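Local coordinates for protein thiosulfate sulfurtransferase YnjE (Escherichia coli K-12, PDB 3IPP) that catalyses the transfer of sulfur from thiosulfate to cyanide, giving thiocyanate and sulfite, through a cysteine persulfide intermediate, at residues Lys22-Arg27 and Ala78-Tyr83; Gln125-Gln130 and Arg233-Gly238; Glu359-Phe364 and Trp384-Val389. All coordinates share one frame; numbering follows the deposited sequence.

Contact 1. Residues Lys22-Arg27 and Ala78-Tyr83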
ATOM      1  N   LYS A  22     -22.999   5.624  10.758  1.00 29.34           N
ATOM      2  CA  LYS A  22     -21.626   5.652  10.277  1.00 28.42           C
ATOM      3  C   LYS A  22     -21.320   6.997   9.650  1.00 28.67           C
ATOM      4  O   LYS A  22     -22.176   7.592   8.962  1.00 28.44           O
ATOM      5  CB  LYS A  22     -21.396   4.579   9.209  1.00 29.10           C
ATOM      6  CG  LYS A  22     -21.691   3.085   9.650  1.00 30.37           C
ATOM      7  CD  LYS A  22     -20.469   2.285  10.158  1.00 34.20           C
ATOM      8  CE  LYS A  22     -20.758   0.700  10.211  1.00 35.56           C
ATOM      9  NZ  LYS A  22     -22.275   0.387  10.353  1.00 35.87           N
ATOM     10  N   ALA A  23     -20.078   7.445   9.858  1.00 27.35           N
ATOM     11  CA  ALA A  23     -19.525   8.608   9.223  1.00 26.08           C
ATOM     12  C   ALA A  23     -18.802   8.246   7.913  1.00 25.68           C
ATOM     13  O   ALA A  23     -18.062   7.278   7.835  1.00 25.19           O
ATOM     14  CB  ALA A  23     -18.569   9.297  10.179  1.00 25.87           C
ATOM     15  N   ILE A  24     -18.995   9.053   6.883  1.00 24.83           N
ATOM     16  CA  ILE A  24     -18.293   8.838   5.641  1.00 24.34           C
ATOM     17  C   ILE A  24     -17.419  10.069   5.267  1.00 24.58           C
ATOM     18  O   ILE A  24     -17.911  11.189   5.045  1.00 24.42           O
ATOM     19  CB  ILE A  24     -19.237   8.446   4.514  1.00 23.90           C
ATOM     20  CG1 ILE A  24     -19.937   7.121   4.863  1.00 23.54           C
ATOM     21  CG2 ILE A  24     -18.430   8.310   3.213  1.00 24.49           C
ATOM     22  CD1 ILE A  24     -20.846   6.612   3.762  1.00 21.73           C
ATOM     23  N   ASP A  25     -16.113   9.842   5.297  1.00 23.74           N
ATOM     24  CA  ASP A  25     -15.124  10.813   4.931  1.00 23.22           C
ATOM     25  C   ASP A  25     -15.037  10.759   3.415  1.00 23.07           C
ATOM     26  O   ASP A  25     -14.705   9.725   2.849  1.00 24.02           O
ATOM     27  CB  ASP A  25     -13.785  10.467   5.573  1.00 22.25           C
ATOM     28  CG  ASP A  25     -12.758  11.616   5.486  1.00 23.73           C
ATOM     29  OD1 ASP A  25     -12.764  12.392   4.498  1.00 19.87           O
ATOM     30  OD2 ASP A  25     -11.922  11.727   6.412  1.00 23.85           O
ATOM     31  N   THR A  26     -15.360  11.871   2.768  1.00 22.69           N
ATOM     32  CA  THR A  26     -15.451  11.922   1.326  1.00 22.27           C
ATOM     33  C   THR A  26     -14.247  12.585   0.646  1.00 21.54           C
ATOM     34  O   THR A  26     -14.294  12.837  -0.558  1.00 20.45           O
ATOM     35  CB  THR A  26     -16.754  12.616   0.872  1.00 22.30           C
ATOM     36  OG1 THR A  26     -16.626  14.045   1.014  1.00 24.73           O
ATOM     37  CG2 THR A  26     -17.951  12.098   1.665  1.00 23.37           C
ATOM     38  N   ARG A  27     -13.194  12.845   1.425  1.00 21.21           N
ATOM     39  CA  ARG A  27     -11.930  13.373   0.919  1.00 22.37           C
ATOM     40  C   ARG A  27     -11.066  12.310   0.266  1.00 23.30           C
ATOM     41  O   ARG A  27     -11.282  11.100   0.425  1.00 24.42           O
ATOM     42  CB  ARG A  27     -11.112  14.027   2.029  1.00 22.03           C
ATOM     43  CG  ARG A  27     -11.793  15.144   2.759  1.00 21.60           C
ATOM     44  CD  ARG A  27     -10.992  15.602   3.950  1.00 24.68           C
ATOM     45  NE  ARG A  27     -10.942  14.556   4.994  1.00 25.96           N
ATOM     46  CZ  ARG A  27     -10.179  14.622   6.089  1.00 25.99           C
ATOM     47  NH1 ARG A  27      -9.420  15.695   6.323  1.00 20.87           N
ATOM     48  NH2 ARG A  27     -10.177  13.609   6.953  1.00 23.65           N
ATOM     49  N   ALA A  78     -30.121   3.154   8.553  1.00 29.71           N
ATOM     50  CA  ALA A  78     -29.232   3.641   9.595  1.00 28.64           C
ATOM     51  C   ALA A  78     -28.579   4.976   9.126  1.00 28.17           C
ATOM     52  O   ALA A  78     -28.303   5.170   7.950  1.00 27.15           O
ATOM     53  CB  ALA A  78     -28.182   2.586   9.944  1.00 28.44           C
ATOM     54  N   PRO A  79     -28.428   5.937  10.043  1.00 27.82           N
ATOM     55  CA  PRO A  79     -27.903   7.261   9.631  1.00 26.77           C
ATOM     56  C   PRO A  79     -26.504   7.160   8.992  1.00 26.54           C
ATOM     57  O   PRO A  79     -25.667   6.386   9.472  1.00 27.12           O
ATOM     58  CB  PRO A  79     -27.802   8.014  10.941  1.00 26.21           C
ATOM     59  CG  PRO A  79     -28.741   7.263  11.906  1.00 28.55           C
ATOM     60  CD  PRO A  79     -28.810   5.856  11.472  1.00 26.56           C
ATOM     61  N   VAL A  80     -26.288   7.889   7.898  1.00 25.25           N
ATOM     62  CA  VAL A  80     -24.968   8.116   7.319  1.00 25.27           C
ATOM     63  C   VAL A  80     -24.669   9.622   7.411  1.00 24.53           C
ATOM     64  O   VAL A  80     -25.493  10.436   6.980  1.00 23.91           O
ATOM     65  CB  VAL A  80     -24.936   7.725   5.842  1.00 25.04           C
ATOM     66  CG1 VAL A  80     -23.568   7.479   5.443  1.00 27.28           C
ATOM     67  CG2 VAL A  80     -25.619   6.410   5.650  1.00 29.53           C
ATOM     68  N   ALA A  81     -23.520   9.997   7.969  1.00 23.16           N
ATOM     69  CA  ALA A  81     -23.155  11.406   8.069  1.00 22.92           C
ATOM     70  C   ALA A  81     -21.899  11.644   7.253  1.00 23.00           C
ATOM     71  O   ALA A  81     -20.875  10.991   7.492  1.00 22.81           O
ATOM     72  CB  ALA A  81     -22.958  11.815   9.501  1.00 22.30           C
ATOM     73  N   LEU A  82     -22.001  12.533   6.268  1.00 21.91           N
ATOM     74  CA  LEU A  82     -20.892  12.812   5.355  1.00 22.33           C
ATOM     75  C   LEU A  82     -20.100  14.058   5.795  1.00 22.24           C
ATOM     76  O   LEU A  82     -20.642  14.951   6.450  1.00 22.03           O
ATOM     77  CB  LEU A  82     -21.399  13.023   3.919  1.00 22.48           C
ATOM     78  CG  LEU A  82     -22.344  11.996   3.266  1.00 22.69           C
ATOM     79  CD1 LEU A  82     -22.672  12.485   1.860  1.00 21.87           C
ATOM     80  CD2 LEU A  82     -21.719  10.661   3.165  1.00 22.65           C
ATOM     81  N   TYR A  83     -18.814  14.095   5.474  1.00 21.43           N
ATOM     82  CA  TYR A  83     -18.020  15.309   5.650  1.00 20.60           C
ATOM     83  C   TYR A  83     -16.977  15.438   4.558  1.00 21.51           C
ATOM     84  O   TYR A  83     -16.745  14.477   3.820  1.00 21.50           O
ATOM     85  CB  TYR A  83     -17.407  15.402   7.040  1.00 19.65           C
ATOM     86  CG  TYR A  83     -16.346  14.353   7.391  1.00 21.43           C
ATOM     87  CD1 TYR A  83     -14.993  14.644   7.251  1.00 19.59           C
ATOM     88  CD2 TYR A  83     -16.710  13.089   7.892  1.00 22.12           C
ATOM     89  CE1 TYR A  83     -14.038  13.742   7.580  1.00 23.29           C
ATOM     90  CE2 TYR A  83     -15.735  12.143   8.243  1.00 22.37           C
ATOM     91  CZ  TYR A  83     -14.406  12.486   8.089  1.00 23.54           C
ATOM     92  OH  TYR A  83     -13.411  11.621   8.400  1.00 23.67           O
TER

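Contact 2. Residues Gln125-Gln130 and Arg233-Gly238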
ATOM      1  N   GLN A 125       4.574   7.997   4.970  1.00 24.53           N
ATOM      2  CA  GLN A 125       5.370   7.057   4.141  1.00 24.37           C
ATOM      3  C   GLN A 125       4.707   6.822   2.793  1.00 24.37           C
ATOM      4  O   GLN A 125       5.357   6.307   1.884  1.00 24.42           O
ATOM      5  CB  GLN A 125       5.520   5.712   4.846  1.00 24.32           C
ATOM      6  CG  GLN A 125       6.584   5.680   5.934  1.00 24.07           C
ATOM      7  CD  GLN A 125       6.436   4.484   6.847  1.00 25.98           C
ATOM      8  OE1 GLN A 125       5.637   3.597   6.584  1.00 27.94           O
ATOM      9  NE2 GLN A 125       7.216   4.444   7.926  1.00 27.11           N
ATOM     10  N   LEU A 126       3.410   7.155   2.707  1.00 24.01           N
ATOM     11  CA  LEU A 126       2.613   7.096   1.500  1.00 25.06           C
ATOM     12  C   LEU A 126       2.298   8.530   1.079  1.00 25.42           C
ATOM     13  O   LEU A 126       1.346   9.125   1.605  1.00 25.51           O
ATOM     14  CB  LEU A 126       1.288   6.398   1.751  1.00 25.23           C
ATOM     15  CG  LEU A 126       1.416   4.895   2.000  1.00 28.48           C
ATOM     16  CD1 LEU A 126       0.081   4.341   2.360  1.00 26.85           C
ATOM     17  CD2 LEU A 126       2.005   4.203   0.760  1.00 28.22           C
ATOM     18  N   VAL A 127       3.123   9.094   0.192  1.00 24.87           N
ATOM     19  CA  VAL A 127       2.955  10.493  -0.206  1.00 25.45           C
ATOM     20  C   VAL A 127       1.960  10.550  -1.349  1.00 25.78           C
ATOM     21  O   VAL A 127       1.562   9.500  -1.921  1.00 24.71           O
ATOM     22  CB  VAL A 127       4.316  11.182  -0.597  1.00 25.94           C
ATOM     23  CG1 VAL A 127       5.358  10.918   0.487  1.00 24.88           C
ATOM     24  CG2 VAL A 127       4.816  10.727  -1.990  1.00 23.50           C
ATOM     25  N   TYR A 128       1.553  11.778  -1.654  1.00 25.22           N
ATOM     26  CA  TYR A 128       0.647  12.042  -2.739  1.00 25.77           C
ATOM     27  C   TYR A 128       1.256  13.143  -3.639  1.00 26.26           C
ATOM     28  O   TYR A 128       2.148  13.903  -3.208  1.00 26.27           O
ATOM     29  CB  TYR A 128      -0.758  12.400  -2.198  1.00 25.47           C
ATOM     30  CG  TYR A 128      -0.819  13.639  -1.299  1.00 25.36           C
ATOM     31  CD1 TYR A 128      -1.256  14.868  -1.810  1.00 22.93           C
ATOM     32  CD2 TYR A 128      -0.450  13.576   0.073  1.00 22.54           C
ATOM     33  CE1 TYR A 128      -1.341  16.003  -0.998  1.00 23.78           C
ATOM     34  CE2 TYR A 128      -0.528  14.690   0.899  1.00 21.39           C
ATOM     35  CZ  TYR A 128      -0.983  15.909   0.351  1.00 25.77           C
ATOM     36  OH  TYR A 128      -1.040  17.047   1.136  1.00 27.53           O
ATOM     37  N   PRO A 129       0.789  13.235  -4.900  1.00 26.33           N
ATOM     38  CA  PRO A 129       1.519  14.104  -5.865  1.00 25.99           C
ATOM     39  C   PRO A 129       1.778  15.557  -5.424  1.00 27.03           C
ATOM     40  O   PRO A 129       2.902  16.081  -5.574  1.00 26.18           O
ATOM     41  CB  PRO A 129       0.625  14.060  -7.097  1.00 26.05           C
ATOM     42  CG  PRO A 129      -0.006  12.620  -6.996  1.00 25.59           C
ATOM     43  CD  PRO A 129      -0.283  12.442  -5.540  1.00 24.47           C
ATOM     44  N   GLN A 130       0.753  16.194  -4.870  1.00 27.67           N
ATOM     45  CA  GLN A 130       0.806  17.627  -4.559  1.00 27.95           C
ATOM     46  C   GLN A 130       1.818  17.917  -3.434  1.00 27.17           C
ATOM     47  O   GLN A 130       2.530  18.915  -3.483  1.00 27.03           O
ATOM     48  CB  GLN A 130      -0.608  18.082  -4.168  1.00 28.85           C
ATOM     49  CG  GLN A 130      -0.910  19.531  -4.407  1.00 33.28           C
ATOM     50  CD  GLN A 130      -2.380  19.967  -4.016  1.00 41.84           C
ATOM     51  OE1 GLN A 130      -2.957  20.864  -4.682  1.00 44.46           O
ATOM     52  NE2 GLN A 130      -2.963  19.359  -2.936  1.00 40.81           N
ATOM     53  N   ARG A 233       9.901   6.043   1.202  1.00 27.21           N
ATOM     54  CA  ARG A 233       8.506   6.419   1.033  1.00 28.06           C
ATOM     55  C   ARG A 233       8.032   6.022  -0.379  1.00 27.56           C
ATOM     56  O   ARG A 233       8.847   5.920  -1.298  1.00 28.99           O
ATOM     57  CB  ARG A 233       8.374   7.938   1.283  1.00 27.76           C
ATOM     58  CG  ARG A 233       8.606   8.232   2.733  1.00 29.30           C
ATOM     59  CD  ARG A 233       9.357   9.514   3.069  1.00 33.29           C
ATOM     60  NE  ARG A 233       8.459  10.546   3.505  1.00 30.05           N
ATOM     61  CZ  ARG A 233       8.672  11.484   4.434  1.00 28.54           C
ATOM     62  NH1 ARG A 233       9.789  11.577   5.127  1.00 23.34           N
ATOM     63  NH2 ARG A 233       7.689  12.364   4.658  1.00 26.13           N
ATOM     64  N   LEU A 234       6.734   5.791  -0.546  1.00 27.05           N
ATOM     65  CA  LEU A 234       6.146   5.522  -1.858  1.00 26.28           C
ATOM     66  C   LEU A 234       5.170   6.644  -2.277  1.00 26.78           C
ATOM     67  O   LEU A 234       4.450   7.224  -1.429  1.00 26.98           O
ATOM     68  CB  LEU A 234       5.348   4.237  -1.797  1.00 25.82           C
ATOM     69  CG  LEU A 234       6.021   2.900  -1.484  1.00 25.44           C
ATOM     70  CD1 LEU A 234       4.964   1.819  -1.570  1.00 22.12           C
ATOM     71  CD2 LEU A 234       7.157   2.670  -2.476  1.00 21.71           C
ATOM     72  N   LEU A 235       5.101   6.923  -3.575  1.00 26.57           N
ATOM     73  CA  LEU A 235       3.987   7.699  -4.123  1.00 26.33           C
ATOM     74  C   LEU A 235       2.751   6.787  -4.129  1.00 26.34           C
ATOM     75  O   LEU A 235       2.708   5.783  -4.855  1.00 25.98           O
ATOM     76  CB  LEU A 235       4.304   8.192  -5.527  1.00 25.65           C
ATOM     77  CG  LEU A 235       3.261   9.061  -6.238  1.00 26.25           C
ATOM     78  CD1 LEU A 235       2.818  10.286  -5.382  1.00 24.15           C
ATOM     79  CD2 LEU A 235       3.759   9.497  -7.616  1.00 21.85           C
ATOM     80  N   ASP A 236       1.760   7.144  -3.308  1.00 26.89           N
ATOM     81  CA  ASP A 236       0.506   6.350  -3.154  1.00 26.90           C
ATOM     82  C   ASP A 236      -0.199   6.293  -4.500  1.00 25.31           C
ATOM     83  O   ASP A 236      -0.394   7.338  -5.116  1.00 26.33           O
ATOM     84  CB  ASP A 236      -0.401   6.951  -2.076  1.00 26.32           C
ATOM     85  CG  ASP A 236      -1.516   5.988  -1.630  1.00 30.02           C
ATOM     86  OD1 ASP A 236      -1.592   4.795  -2.071  1.00 29.77           O
ATOM     87  OD2 ASP A 236      -2.325   6.434  -0.800  1.00 29.09           O
ATOM     88  N   GLY A 237      -0.468   5.093  -5.003  1.00 24.27           N
ATOM     89  CA  GLY A 237      -1.127   4.921  -6.320  1.00 23.22           C
ATOM     90  C   GLY A 237      -0.203   4.997  -7.522  1.00 23.11           C
ATOM     91  O   GLY A 237      -0.632   4.806  -8.675  1.00 22.48           O
ATOM     92  N   GLY A 238       1.081   5.265  -7.275  1.00 23.66           N
ATOM     93  CA  GLY A 238       2.073   5.314  -8.364  1.00 23.82           C
ATOM     94  C   GLY A 238       2.040   6.526  -9.305  1.00 24.34           C
ATOM     95  O   GLY A 238       1.390   7.545  -9.022  1.00 24.32           O
TER

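Contact 3. Residues Glu359-Phe364 and Trp384-Val389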
ATOM      1  N   GLU A 359       0.107  -8.051  16.154  1.00 25.96           N
ATOM      2  CA  GLU A 359       1.013  -8.496  17.246  1.00 26.74           C
ATOM      3  C   GLU A 359       1.837  -9.725  16.831  1.00 25.37           C
ATOM      4  O   GLU A 359       2.706 -10.138  17.576  1.00 25.01           O
ATOM      5  CB  GLU A 359       0.310  -8.860  18.583  1.00 27.06           C
ATOM      6  CG  GLU A 359      -1.116  -8.432  18.755  1.00 35.56           C
ATOM      7  CD  GLU A 359      -2.115  -9.193  17.849  1.00 41.41           C
ATOM      8  OE1 GLU A 359      -2.433 -10.398  18.098  1.00 42.20           O
ATOM      9  OE2 GLU A 359      -2.611  -8.526  16.927  1.00 42.09           O
ATOM     10  N   GLN A 360       1.574 -10.295  15.668  1.00 23.78           N
ATOM     11  CA  GLN A 360       2.333 -11.450  15.211  1.00 24.44           C
ATOM     12  C   GLN A 360       3.625 -11.055  14.538  1.00 24.96           C
ATOM     13  O   GLN A 360       3.724  -9.933  14.024  1.00 26.13           O
ATOM     14  CB  GLN A 360       1.505 -12.237  14.199  1.00 23.16           C
ATOM     15  CG  GLN A 360       0.273 -12.858  14.803  1.00 23.04           C
ATOM     16  CD  GLN A 360      -0.665 -13.381  13.751  1.00 24.42           C
ATOM     17  OE1 GLN A 360      -0.600 -12.979  12.581  1.00 23.26           O
ATOM     18  NE2 GLN A 360      -1.523 -14.321  14.141  1.00 25.20           N
ATOM     19  N   GLN A 361       4.603 -11.977  14.498  1.00 25.25           N
ATOM     20  CA  GLN A 361       5.669 -11.953  13.455  1.00 25.01           C
ATOM     21  C   GLN A 361       4.996 -12.376  12.133  1.00 24.25           C
ATOM     22  O   GLN A 361       4.485 -13.519  12.017  1.00 24.40           O
ATOM     23  CB  GLN A 361       6.814 -12.941  13.745  1.00 24.95           C
ATOM     24  CG  GLN A 361       7.288 -12.977  15.173  1.00 29.39           C
ATOM     25  CD  GLN A 361       8.194 -11.785  15.485  1.00 34.78           C
ATOM     26  OE1 GLN A 361       9.162 -11.508  14.741  1.00 34.43           O
ATOM     27  NE2 GLN A 361       7.849 -11.037  16.549  1.00 33.80           N
ATOM     28  N   VAL A 362       5.014 -11.473  11.156  1.00 22.65           N
ATOM     29  CA  VAL A 362       4.270 -11.598   9.897  1.00 20.53           C
ATOM     30  C   VAL A 362       5.212 -11.415   8.723  1.00 20.98           C
ATOM     31  O   VAL A 362       5.943 -10.403   8.631  1.00 21.08           O
ATOM     32  CB  VAL A 362       3.185 -10.451   9.798  1.00 21.19           C
ATOM     33  CG1 VAL A 362       2.421 -10.464   8.427  1.00 16.69           C
ATOM     34  CG2 VAL A 362       2.230 -10.523  11.006  1.00 19.34           C
ATOM     35  N   SER A 363       5.182 -12.371   7.811  1.00 20.14           N
ATOM     36  CA  SER A 363       6.013 -12.304   6.640  1.00 20.59           C
ATOM     37  C   SER A 363       5.140 -12.561   5.429  1.00 21.16           C
ATOM     38  O   SER A 363       4.294 -13.514   5.451  1.00 21.03           O
ATOM     39  CB  SER A 363       7.143 -13.344   6.696  1.00 20.74           C
ATOM     40  OG  SER A 363       8.113 -13.063   5.701  1.00 20.05           O
ATOM     41  N   PHE A 364       5.321 -11.702   4.402  1.00 20.28           N
ATOM     42  CA  PHE A 364       4.552 -11.752   3.169  1.00 20.41           C
ATOM     43  C   PHE A 364       5.381 -12.420   2.078  1.00 20.93           C
ATOM     44  O   PHE A 364       6.590 -12.153   1.977  1.00 21.08           O
ATOM     45  CB  PHE A 364       4.179 -10.321   2.708  1.00 20.08           C
ATOM     46  CG  PHE A 364       3.394  -9.535   3.730  1.00 21.17           C
ATOM     47  CD1 PHE A 364       2.013  -9.718   3.857  1.00 19.79           C
ATOM     48  CD2 PHE A 364       4.034  -8.627   4.571  1.00 21.66           C
ATOM     49  CE1 PHE A 364       1.255  -9.029   4.805  1.00 20.91           C
ATOM     50  CE2 PHE A 364       3.298  -7.898   5.544  1.00 21.82           C
ATOM     51  CZ  PHE A 364       1.904  -8.097   5.672  1.00 21.71           C
ATOM     52  N   TRP A 384       2.529  -1.905  11.681  1.00 25.45           N
ATOM     53  CA  TRP A 384       2.881  -3.315  12.039  1.00 26.26           C
ATOM     54  C   TRP A 384       4.380  -3.444  12.340  1.00 26.30           C
ATOM     55  O   TRP A 384       5.230  -3.135  11.510  1.00 26.86           O
ATOM     56  CB  TRP A 384       2.424  -4.300  10.946  1.00 24.97           C
ATOM     57  CG  TRP A 384       0.909  -4.410  10.891  1.00 23.13           C
ATOM     58  CD1 TRP A 384       0.018  -3.403  11.072  1.00 24.20           C
ATOM     59  CD2 TRP A 384       0.124  -5.589  10.630  1.00 24.88           C
ATOM     60  NE1 TRP A 384      -1.280  -3.869  10.971  1.00 23.85           N
ATOM     61  CE2 TRP A 384      -1.242  -5.208  10.696  1.00 24.61           C
ATOM     62  CE3 TRP A 384       0.437  -6.932  10.375  1.00 23.40           C
ATOM     63  CZ2 TRP A 384      -2.285  -6.123  10.537  1.00 23.60           C
ATOM     64  CZ3 TRP A 384      -0.617  -7.843  10.229  1.00 23.80           C
ATOM     65  CH2 TRP A 384      -1.946  -7.437  10.311  1.00 22.10           C
ATOM     66  N   LYS A 385       4.710  -3.843  13.544  1.00 26.78           N
ATOM     67  CA  LYS A 385       6.099  -3.787  13.910  1.00 29.12           C
ATOM     68  C   LYS A 385       6.988  -4.973  13.493  1.00 28.80           C
ATOM     69  O   LYS A 385       8.197  -4.806  13.428  1.00 28.81           O
ATOM     70  CB  LYS A 385       6.244  -3.463  15.399  1.00 30.00           C
ATOM     71  CG  LYS A 385       5.833  -2.022  15.683  1.00 34.92           C
ATOM     72  CD  LYS A 385       6.125  -1.643  17.094  1.00 42.06           C
ATOM     73  CE  LYS A 385       5.091  -2.201  18.025  1.00 45.55           C
ATOM     74  NZ  LYS A 385       4.939  -1.153  19.083  1.00 51.44           N
ATOM     75  N   ASN A 386       6.409  -6.140  13.208  1.00 27.89           N
ATOM     76  CA  ASN A 386       7.212  -7.345  12.953  1.00 27.48           C
ATOM     77  C   ASN A 386       6.812  -7.893  11.611  1.00 26.99           C
ATOM     78  O   ASN A 386       6.097  -8.911  11.514  1.00 28.38           O
ATOM     79  CB  ASN A 386       6.966  -8.408  14.026  1.00 27.30           C
ATOM     80  CG  ASN A 386       6.748  -7.793  15.421  1.00 30.92           C
ATOM     81  OD1 ASN A 386       7.709  -7.271  15.983  1.00 28.51           O
ATOM     82  ND2 ASN A 386       5.445  -7.806  15.964  1.00 28.23           N
ATOM     83  N   VAL A 387       7.241  -7.199  10.570  1.00 25.40           N
ATOM     84  CA  VAL A 387       6.923  -7.573   9.220  1.00 23.43           C
ATOM     85  C   VAL A 387       8.169  -7.761   8.400  1.00 22.98           C
ATOM     86  O   VAL A 387       9.203  -7.145   8.654  1.00 22.52           O
ATOM     87  CB  VAL A 387       5.950  -6.566   8.533  1.00 24.08           C
ATOM     88  CG1 VAL A 387       4.608  -6.623   9.204  1.00 23.27           C
ATOM     89  CG2 VAL A 387       6.495  -5.137   8.501  1.00 21.45           C
ATOM     90  N   SER A 388       8.041  -8.567   7.365  1.00 22.30           N
ATOM     91  CA  SER A 388       9.182  -8.922   6.554  1.00 23.00           C
ATOM     92  C   SER A 388       8.617  -9.494   5.277  1.00 22.85           C
ATOM     93  O   SER A 388       7.402  -9.658   5.149  1.00 22.78           O
ATOM     94  CB  SER A 388      10.044  -9.999   7.251  1.00 22.79           C
ATOM     95  OG  SER A 388       9.290 -11.198   7.409  1.00 22.94           O
ATOM     96  N   VAL A 389       9.514  -9.762   4.331  1.00 22.52           N
ATOM     97  CA  VAL A 389       9.166 -10.460   3.096  1.00 21.61           C
ATOM     98  C   VAL A 389       9.968 -11.735   3.006  1.00 21.44           C
ATOM     99  O   VAL A 389      11.163 -11.745   3.268  1.00 20.39           O
ATOM    100  CB  VAL A 389       9.430  -9.576   1.870  1.00 21.75           C
ATOM    101  CG1 VAL A 389       9.341 -10.393   0.572  1.00 20.08           C
ATOM    102  CG2 VAL A 389       8.462  -8.398   1.890  1.00 19.97           C
TER
HETATM  103  O   HOH W   1       3.728  -7.107  12.920  1.00 25.54           O
HETATM  104  O   HOH W   2       8.490 -10.888  10.112  1.00 26.19           O

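Contact 1. Residues Lys22-Arg27 and Ala78-Tyr83
Tyr83 lays its ring across Asp25 at the C-terminal ends of two strands paired side by side in the parallel sheet of the first rhodanese domain, with Asp25 CA 3.8 Å from the centroid of the Tyr83 ring, over one face. The ring gets there because CG of Tyr83 stands between its backbone N and carbonyl carbon (chi1 66°), which folds the phenol over the neighbouring strand. Its hydroxyl gives a very short hydrogen bond, 2.5 Å from Tyr83 OH to Asp25 OD2, with the carboxylate and ring planes 48° apart; the backbone N of Glu46 is its second partner.

Arg27 holds both oxygens of that carboxylate, sharing OD2 with the tyrosine. It grips side-on, NE to OD1 and NH2 to OD2 (2.6 Å from Arg27 NH2 to Asp25 OD2), both on syn lone pairs and almost in the guanidinium plane. The anti side of OD1 takes Arg27 N, closing an Asx turn, and this pairing probably keeps the buried acid ionised. Thr26 N and OG1 reach Tyr83 O from opposite faces of its plane, OG1 at 2.8 Å.

On the reverse face Ile24 and Leu82 lie side by side, Ile24 CB 3.6 Å from Leu82 CD2.

Helix 86-99 covers this aliphatic face through Val89 and Leu96, Leu16 of helix 13-18 packs on Ala23 and Ala81, and strands 50-51 and 104-106 extend the sheet outward.

Contact 2. Residues Gln125-Gln130 and Arg233-Gly238
The edge of a five-stranded parallel sheet in the middle rhodanese domain is made here, where the short strand 126-127 pairs with the end of strand 232-235. Three backbone hydrogen bonds join them: Leu234 N to Gln125 O, Val127 N to Leu234 O, and Asp236 N to Val127 O. The last is 2.7 Å from Asp236 N to Val127 O, and it carries the pairing one residue past the strand, into a type II turn from Leu235 to Gly238.

Side chains alternate between the two faces. On one, Leu126 CD2 meets Leu234 CB at 4.2 Å. On the other face Val127 CG2 sits 4.0 Å from Leu235 CD1. With CG of Leu235 anti to the backbone N (chi1 -178°), the same methyl reaches the start of the next helix, 3.8 Å from Leu235 CD1 to Pro129 CD; the two side chains cross at about a right angle. Just past the strand, Asp236 turns its CB toward the partner segment, 4.2 Å from Leu126 CB. The Asp236 carboxylate is engaged elsewhere, OD1 accepting from Met341 N. Arg233 runs its CG along the backbone of Gln125, 3.7 Å from Gln125 CA, before its guanidinium turns to Asp231 and the carbonyl of Ala143.

Strand 206-210 lies on the inner flank of strand 232-235. Helix 239-244 meets Pro129 and Leu235, Met377 of helix 370-381 packs on Leu234, and Trp35 of the first rhodanese domain donates its NE1 hydrogen to Leu126 O.

Contact 3. Residues Glu359-Phe364 and Trp384-Val389
Val362 pushes CG2 against the rim of the Trp384 indole, 4.0 Å from Trp384 CZ3, so the valine branch meets the edge of the ring system near its plane. Val387 CG1 fills the next place along the same face: it lies 4.1 Å from Val362 CB and equally close to Phe364 CE2, a methyl bump nestled between the valine and the phenyl ring. Its position follows from CG1 standing anti to the carbonyl carbon (chi1 -67°).

The opposite face is small and polar. Ser388 OG comes in beside the Ser363 hydroxyl, 2.8 Å from Ser363 OG, in a hydrogen bond, and a water also joins Ser388 OG to Val362 O. In the backbone, Val362 N binds Asn386 O and Phe364 N binds Ser388 O, whereas the bond from Ser388 N to Val362 O is weak.

Where the pairing begins, Asn386 reaches toward the residues leading into strand 361-365. Its ND2 gives a weak bond of 3.4 Å to Gln360 O, and a second water donates to Gln360 O and accepts from Asn386 N. The Gln361 amide lies across the asparagine's, the two planes 29° apart. An alanine here would strip away the amide, probably leaving Gln360 O to that water and the Gln361 side chain freer to turn.

Strand 361-365, helix 370-381 and strand 387-390 form a beta-alpha-beta crossover of the third rhodanese domain. The helix covers the apolar face through Ala372, Thr375, Phe376 and Ala379, strand 289-293 lines the far flank of strand 361-365, and Leu275 of strand 274-275 touches both serines.

Overall arrangement
The three contacts are parallel strand pairings, one in each rhodanese domain. Contact 1 is the remote one, its centre about 25 Å from that of contact 2 and about 32 Å from that of contact 3. Contacts 2 and 3 have centres about 22 Å apart and nearest atoms about 8 Å apart; helix 370-381 lies against both. Contact 3 is closest to the chemistry: the Val389 side chain is about 7 Å from that of Cys366, the catalytic cysteine on which the persulfide intermediate forms, and about 7 Å from the bound sodium ion. Arg371, a probable substrate binder, lies about 8 Å from Phe364 and about 12 Å from Leu234, side chain to side chain.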